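Local coordinates for protein adhesin LabA (Helicobacter pylori, PDB 6GMM) that acts as a LacdiNAc-specific adhesin, a lectin that probably attaches the bacterium to glycans of the gastric mucosa, at residues 305-310 and 359-364; 58-63 and 355-360. All blocks are in the same frame, centred on the assembly; numbering follows the deposited sequence.

Contact 1 of 2, residues 305-310 and 359-364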
loop_
_atom_site.group_PDB
_atom_site.type_symbol
_atom_site.label_atom_id
_atom_site.label_comp_id
_atom_site.label_asym_id
_atom_site.label_seq_id
_atom_site.Cartn_x
_atom_site.Cartn_y
_atom_site.Cartn_z
ATOM N N GLN A 305 2.928 1.358 -3.019
ATOM C CA GLN A 305 4.230 2.026 -3.140
ATOM C C GLN A 305 4.908 2.204 -1.752
ATOM O O GLN A 305 6.124 2.000 -1.645
ATOM C CB GLN A 305 4.072 3.391 -3.875
ATOM C CG GLN A 305 5.397 4.143 -4.117
ATOM C CD GLN A 305 6.479 3.379 -4.862
ATOM O OE1 GLN A 305 6.224 2.477 -5.672
ATOM N NE2 GLN A 305 7.722 3.788 -4.655
ATOM N N ALA A 306 4.125 2.540 -0.684
ATOM C CA ALA A 306 4.702 2.743 0.656
ATOM C C ALA A 306 5.292 1.454 1.207
ATOM O O ALA A 306 6.283 1.479 1.956
ATOM C CB ALA A 306 3.663 3.295 1.607
ATOM N N VAL A 307 4.685 0.323 0.823
ATOM C CA VAL A 307 5.159 -1.008 1.210
ATOM C C VAL A 307 6.563 -1.189 0.594
ATOM O O VAL A 307 7.433 -1.693 1.300
ATOM C CB VAL A 307 4.181 -2.135 0.802
ATOM C CG1 VAL A 307 4.843 -3.526 0.943
ATOM C CG2 VAL A 307 2.869 -2.049 1.608
ATOM N N VAL A 308 6.776 -0.739 -0.682
ATOM C CA VAL A 308 8.079 -0.832 -1.376
ATOM C C VAL A 308 9.108 -0.051 -0.573
ATOM O O VAL A 308 10.162 -0.582 -0.221
ATOM C CB VAL A 308 8.064 -0.345 -2.855
ATOM C CG1 VAL A 308 9.451 -0.446 -3.486
ATOM C CG2 VAL A 308 7.041 -1.091 -3.694
ATOM N N LYS A 309 8.750 1.183 -0.234
ATOM C CA LYS A 309 9.585 2.124 0.490
ATOM C C LYS A 309 9.957 1.645 1.878
ATOM O O LYS A 309 11.103 1.855 2.266
ATOM C CB LYS A 309 8.941 3.514 0.508
ATOM C CG LYS A 309 8.779 4.124 -0.905
ATOM C CD LYS A 309 10.023 4.043 -1.819
ATOM C CE LYS A 309 11.110 5.042 -1.507
ATOM N NZ LYS A 309 12.219 4.968 -2.503
ATOM N N ASP A 310 9.032 0.956 2.594
ATOM C CA ASP A 310 9.312 0.366 3.922
ATOM C C ASP A 310 10.313 -0.803 3.771
ATOM O O ASP A 310 11.326 -0.868 4.488
ATOM C CB ASP A 310 8.025 -0.138 4.593
ATOM C CG ASP A 310 6.985 0.911 4.898
ATOM O OD1 ASP A 310 7.371 2.048 5.284
ATOM O OD2 ASP A 310 5.778 0.589 4.799
ATOM N N THR A 359 10.442 -7.518 -6.468
ATOM C CA THR A 359 10.569 -7.278 -7.907
ATOM C C THR A 359 9.182 -7.266 -8.537
ATOM O O THR A 359 8.858 -6.295 -9.208
ATOM C CB THR A 359 11.505 -8.308 -8.550
ATOM O OG1 THR A 359 12.806 -8.110 -7.999
ATOM C CG2 THR A 359 11.569 -8.186 -10.075
ATOM N N ASN A 360 8.348 -8.300 -8.277
ATOM C CA ASN A 360 6.981 -8.383 -8.819
ATOM C C ASN A 360 6.084 -7.244 -8.370
ATOM O O ASN A 360 5.258 -6.808 -9.152
ATOM C CB ASN A 360 6.351 -9.736 -8.517
ATOM C CG ASN A 360 7.028 -10.864 -9.250
ATOM O OD1 ASN A 360 7.930 -10.653 -10.076
ATOM N ND2 ASN A 360 6.619 -12.091 -8.961
ATOM N N LEU A 361 6.286 -6.712 -7.154
ATOM C CA LEU A 361 5.514 -5.569 -6.656
ATOM C C LEU A 361 5.942 -4.277 -7.350
ATOM O O LEU A 361 5.071 -3.529 -7.838
ATOM C CB LEU A 361 5.624 -5.461 -5.118
ATOM C CG LEU A 361 5.064 -4.198 -4.432
ATOM C CD1 LEU A 361 3.560 -4.030 -4.656
ATOM C CD2 LEU A 361 5.331 -4.240 -2.965
ATOM N N LYS A 362 7.271 -4.016 -7.442
ATOM C CA LYS A 362 7.755 -2.803 -8.128
ATOM C C LYS A 362 7.330 -2.815 -9.598
ATOM O O LYS A 362 6.838 -1.788 -10.104
ATOM C CB LYS A 362 9.280 -2.617 -7.976
ATOM C CG LYS A 362 9.776 -2.457 -6.516
ATOM C CD LYS A 362 11.127 -1.692 -6.395
ATOM C CE LYS A 362 12.350 -2.371 -6.983
ATOM N NZ LYS A 362 12.902 -3.421 -6.083
ATOM N N ASP A 363 7.469 -3.993 -10.270
ATOM C CA ASP A 363 7.066 -4.185 -11.671
ATOM C C ASP A 363 5.567 -3.934 -11.862
ATOM O O ASP A 363 5.206 -3.294 -12.837
ATOM C CB ASP A 363 7.442 -5.594 -12.187
ATOM C CG ASP A 363 8.930 -5.822 -12.441
ATOM O OD1 ASP A 363 9.732 -4.883 -12.202
ATOM O OD2 ASP A 363 9.296 -6.944 -12.881
ATOM N N SER A 364 4.709 -4.409 -10.920
ATOM C CA SER A 364 3.257 -4.230 -10.997
ATOM C C SER A 364 2.860 -2.771 -10.864
ATOM O O SER A 364 1.895 -2.356 -11.494
ATOM C CB SER A 364 2.536 -5.080 -9.953
ATOM O OG SER A 364 2.341 -4.363 -8.744
#

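Contact 2 of 2, residues 58-63 and 355-360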
loop_
_atom_site.group_PDB
_atom_site.type_symbol
_atom_site.label_atom_id
_atom_site.label_comp_id
_atom_site.label_asym_id
_atom_site.label_seq_id
_atom_site.Cartn_x
_atom_site.Cartn_y
_atom_site.Cartn_z
ATOM N N ALA A 58 -1.956 -4.166 -5.280
ATOM C CA ALA A 58 -2.634 -4.419 -4.003
ATOM C C ALA A 58 -2.252 -5.852 -3.528
ATOM O O ALA A 58 -1.615 -6.024 -2.487
ATOM C CB ALA A 58 -4.139 -4.298 -4.190
ATOM N N TYR A 59 -2.549 -6.861 -4.370
ATOM C CA TYR A 59 -2.207 -8.259 -4.133
ATOM C C TYR A 59 -0.708 -8.440 -3.892
ATOM O O TYR A 59 -0.352 -9.050 -2.894
ATOM C CB TYR A 59 -2.670 -9.121 -5.310
ATOM C CG TYR A 59 -2.553 -10.600 -5.026
ATOM C CD1 TYR A 59 -3.601 -11.301 -4.432
ATOM C CD2 TYR A 59 -1.418 -11.314 -5.402
ATOM C CE1 TYR A 59 -3.524 -12.677 -4.229
ATOM C CE2 TYR A 59 -1.344 -12.691 -5.234
ATOM C CZ TYR A 59 -2.378 -13.363 -4.605
ATOM O OH TYR A 59 -2.278 -14.713 -4.418
ATOM N N GLN A 60 0.173 -7.884 -4.763
ATOM C CA GLN A 60 1.622 -8.007 -4.542
ATOM C C GLN A 60 2.023 -7.304 -3.259
ATOM O O GLN A 60 2.936 -7.775 -2.603
ATOM C CB GLN A 60 2.444 -7.444 -5.708
ATOM C CG GLN A 60 2.123 -8.084 -7.050
ATOM C CD GLN A 60 2.516 -9.532 -7.047
ATOM O OE1 GLN A 60 3.651 -9.878 -6.723
ATOM N NE2 GLN A 60 1.571 -10.407 -7.358
ATOM N N ALA A 61 1.338 -6.205 -2.866
ATOM C CA ALA A 61 1.726 -5.538 -1.596
ATOM C C ALA A 61 1.522 -6.450 -0.411
ATOM O O ALA A 61 2.398 -6.526 0.459
ATOM C CB ALA A 61 0.978 -4.224 -1.397
ATOM N N VAL A 62 0.380 -7.175 -0.400
ATOM C CA VAL A 62 0.005 -8.142 0.626
ATOM C C VAL A 62 1.076 -9.194 0.647
ATOM O O VAL A 62 1.717 -9.368 1.678
ATOM C CB VAL A 62 -1.381 -8.774 0.339
ATOM C CG1 VAL A 62 -1.705 -9.893 1.339
ATOM C CG2 VAL A 62 -2.478 -7.724 0.334
ATOM N N LEU A 63 1.312 -9.858 -0.507
ATOM C CA LEU A 63 2.324 -10.908 -0.661
ATOM C C LEU A 63 3.681 -10.545 -0.053
ATOM O O LEU A 63 4.244 -11.351 0.681
ATOM C CB LEU A 63 2.478 -11.249 -2.153
ATOM C CG LEU A 63 1.874 -12.591 -2.592
ATOM C CD1 LEU A 63 0.387 -12.701 -2.208
ATOM C CD2 LEU A 63 2.067 -12.805 -4.103
ATOM N N GLY A 355 12.718 -11.806 -2.229
ATOM C CA GLY A 355 13.413 -11.099 -3.304
ATOM C C GLY A 355 12.654 -10.946 -4.610
ATOM O O GLY A 355 12.659 -9.866 -5.204
ATOM N N GLU A 356 12.013 -12.026 -5.076
ATOM C CA GLU A 356 11.223 -12.005 -6.301
ATOM C C GLU A 356 9.891 -11.271 -6.083
ATOM O O GLU A 356 9.387 -10.651 -7.017
ATOM C CB GLU A 356 11.012 -13.421 -6.884
ATOM C CG GLU A 356 10.169 -14.363 -6.029
ATOM C CD GLU A 356 9.589 -15.572 -6.742
ATOM O OE1 GLU A 356 8.359 -15.575 -6.990
ATOM O OE2 GLU A 356 10.351 -16.528 -7.022
ATOM N N THR A 357 9.330 -11.316 -4.853
ATOM C CA THR A 357 8.066 -10.622 -4.600
ATOM C C THR A 357 8.253 -9.091 -4.668
ATOM O O THR A 357 7.415 -8.428 -5.289
ATOM C CB THR A 357 7.392 -11.121 -3.322
ATOM O OG1 THR A 357 7.197 -12.538 -3.441
ATOM C CG2 THR A 357 6.038 -10.432 -3.069
ATOM N N VAL A 358 9.379 -8.544 -4.114
ATOM C CA VAL A 358 9.660 -7.101 -4.167
ATOM C C VAL A 358 9.815 -6.674 -5.640
ATOM O O VAL A 358 9.262 -5.649 -6.032
ATOM C CB VAL A 358 10.788 -6.575 -3.221
ATOM C CG1 VAL A 358 12.166 -7.087 -3.617
ATOM C CG2 VAL A 358 10.783 -5.043 -3.158
ATOM N N THR A 359 10.442 -7.518 -6.468
ATOM C CA THR A 359 10.569 -7.278 -7.907
ATOM C C THR A 359 9.182 -7.266 -8.537
ATOM O O THR A 359 8.858 -6.295 -9.208
ATOM C CB THR A 359 11.505 -8.308 -8.550
ATOM O OG1 THR A 359 12.806 -8.110 -7.999
ATOM C CG2 THR A 359 11.569 -8.186 -10.075
ATOM N N ASN A 360 8.348 -8.300 -8.277
ATOM C CA ASN A 360 6.981 -8.383 -8.819
ATOM C C ASN A 360 6.084 -7.244 -8.370
ATOM O O ASN A 360 5.258 -6.808 -9.152
ATOM C CB ASN A 360 6.351 -9.736 -8.517
ATOM C CG ASN A 360 7.028 -10.864 -9.250
ATOM O OD1 ASN A 360 7.930 -10.653 -10.076
ATOM N ND2 ASN A 360 6.619 -12.091 -8.961
HETATM O O HOH W 1 4.776 -12.403 -6.923
#

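Contact 1 of 2, residues 305-310 and 359-364
No flat group takes part where Val-308 meets Leu-361 and Lys-362; the surfaces in contact are methyl branches and methylenes. Val-308 works with both of its methyls. CG1, trans to the backbone N at chi1 179°, runs into the aliphatic stem of Lys-362, where CD is 3.6 Å from it and CG 3.7 Å. The other methyl, Val-308 CG2, lies against the branch of Leu-361, 3.7 Å from CD2, the two side chains lying alongside and pointing opposite ways. Val-307 adds its CG1 at 4.0 Å from the same Leu-361 CD2, the side chains meeting at about a right angle, so this one methyl touches two consecutive valines. This is helix-on-helix packing: helices 287-311 and 354-366 run roughly antiparallel, at 139°, with local axes 10.1 Å apart. Helix 57-76 closes in as a third element, with Leu-361 also touching its Leu-64, while Ile-365, one turn on from Leu-361, touches Val-308 as well. Lys-362 borders the buried part: its chain bends at chi3 and chi4 after passing Val-308, and the residue is exposed. Within helix 354-366, Ser-364 OG bonds to Leu-361 O at 3.0 Å, the donor OG tilted 20° from the carbonyl plane.

Contact 2 of 2, residues 58-63 and 355-360
Gln-60 and Asn-360 meet through a polar bridge, while Thr-357 and Leu-63 supply an apolar touch one turn further along. The polar part runs through one water. It donates to Gln-60 OE1 at 2.8 Å and accepts from Asn-360 ND2, also at 2.8 Å, joining two amides whose planes stand 59° apart. The other end of the Gln-60 amide is taken as well: NE2 bonds to the backbone O of Lys-53 and lies in plane at the edge of the Tyr-59 ring.

Van der Waals contact is closest where Gln-60 OE1 presses on Asn-360 CB at 3.2 Å. The bend of the glutamine chain at chi2 (-65°) folds the amide back on this side, and its CG sits 4.0 Å from Asn-360 O. Thr-357 splits its two branches by character. OG1 lies beside its own backbone N and bonds to Tyr-353 O, whereas CG2, opposite that N, reaches over to Leu-63 CB at 3.8 Å and to Leu-63 C at the same distance. The same threonine side chain also touches Leu-64 and Asn-67.

These residues join helices 57-76 and 354-366, antiparallel at 156° with local axes 9.1 Å apart, within the helical body of the exodomain. Since no direct hydrogen bond crosses between the segments, the water carries the polar link. The NE2 bond to Lys-53 O fixes the rotation of the Gln-60 amide and leaves OE1 to accept from the water, which in turn accepts from Asn-360 ND2.

Helix 354-366 serves both contacts, which share Thr-359 and Asn-360 and have centres about 6 Å apart. Leu-361 joins them: in contact 1 it packs on the valines of helix 287-311, and it also meets helix 57-76, its CD1 lying 3.6 Å from Ala-61 N and its CA 3.7 Å from Gln-60 CB. Val-307 CG1 completes the triangle, 3.9 Å from Ala-61 O, so the three helices touch pairwise. Contact 1 is wholly apolar, whereas contact 2 adds a water-mediated amide pair. Both are structural packing; nothing in either marks a sugar-binding site.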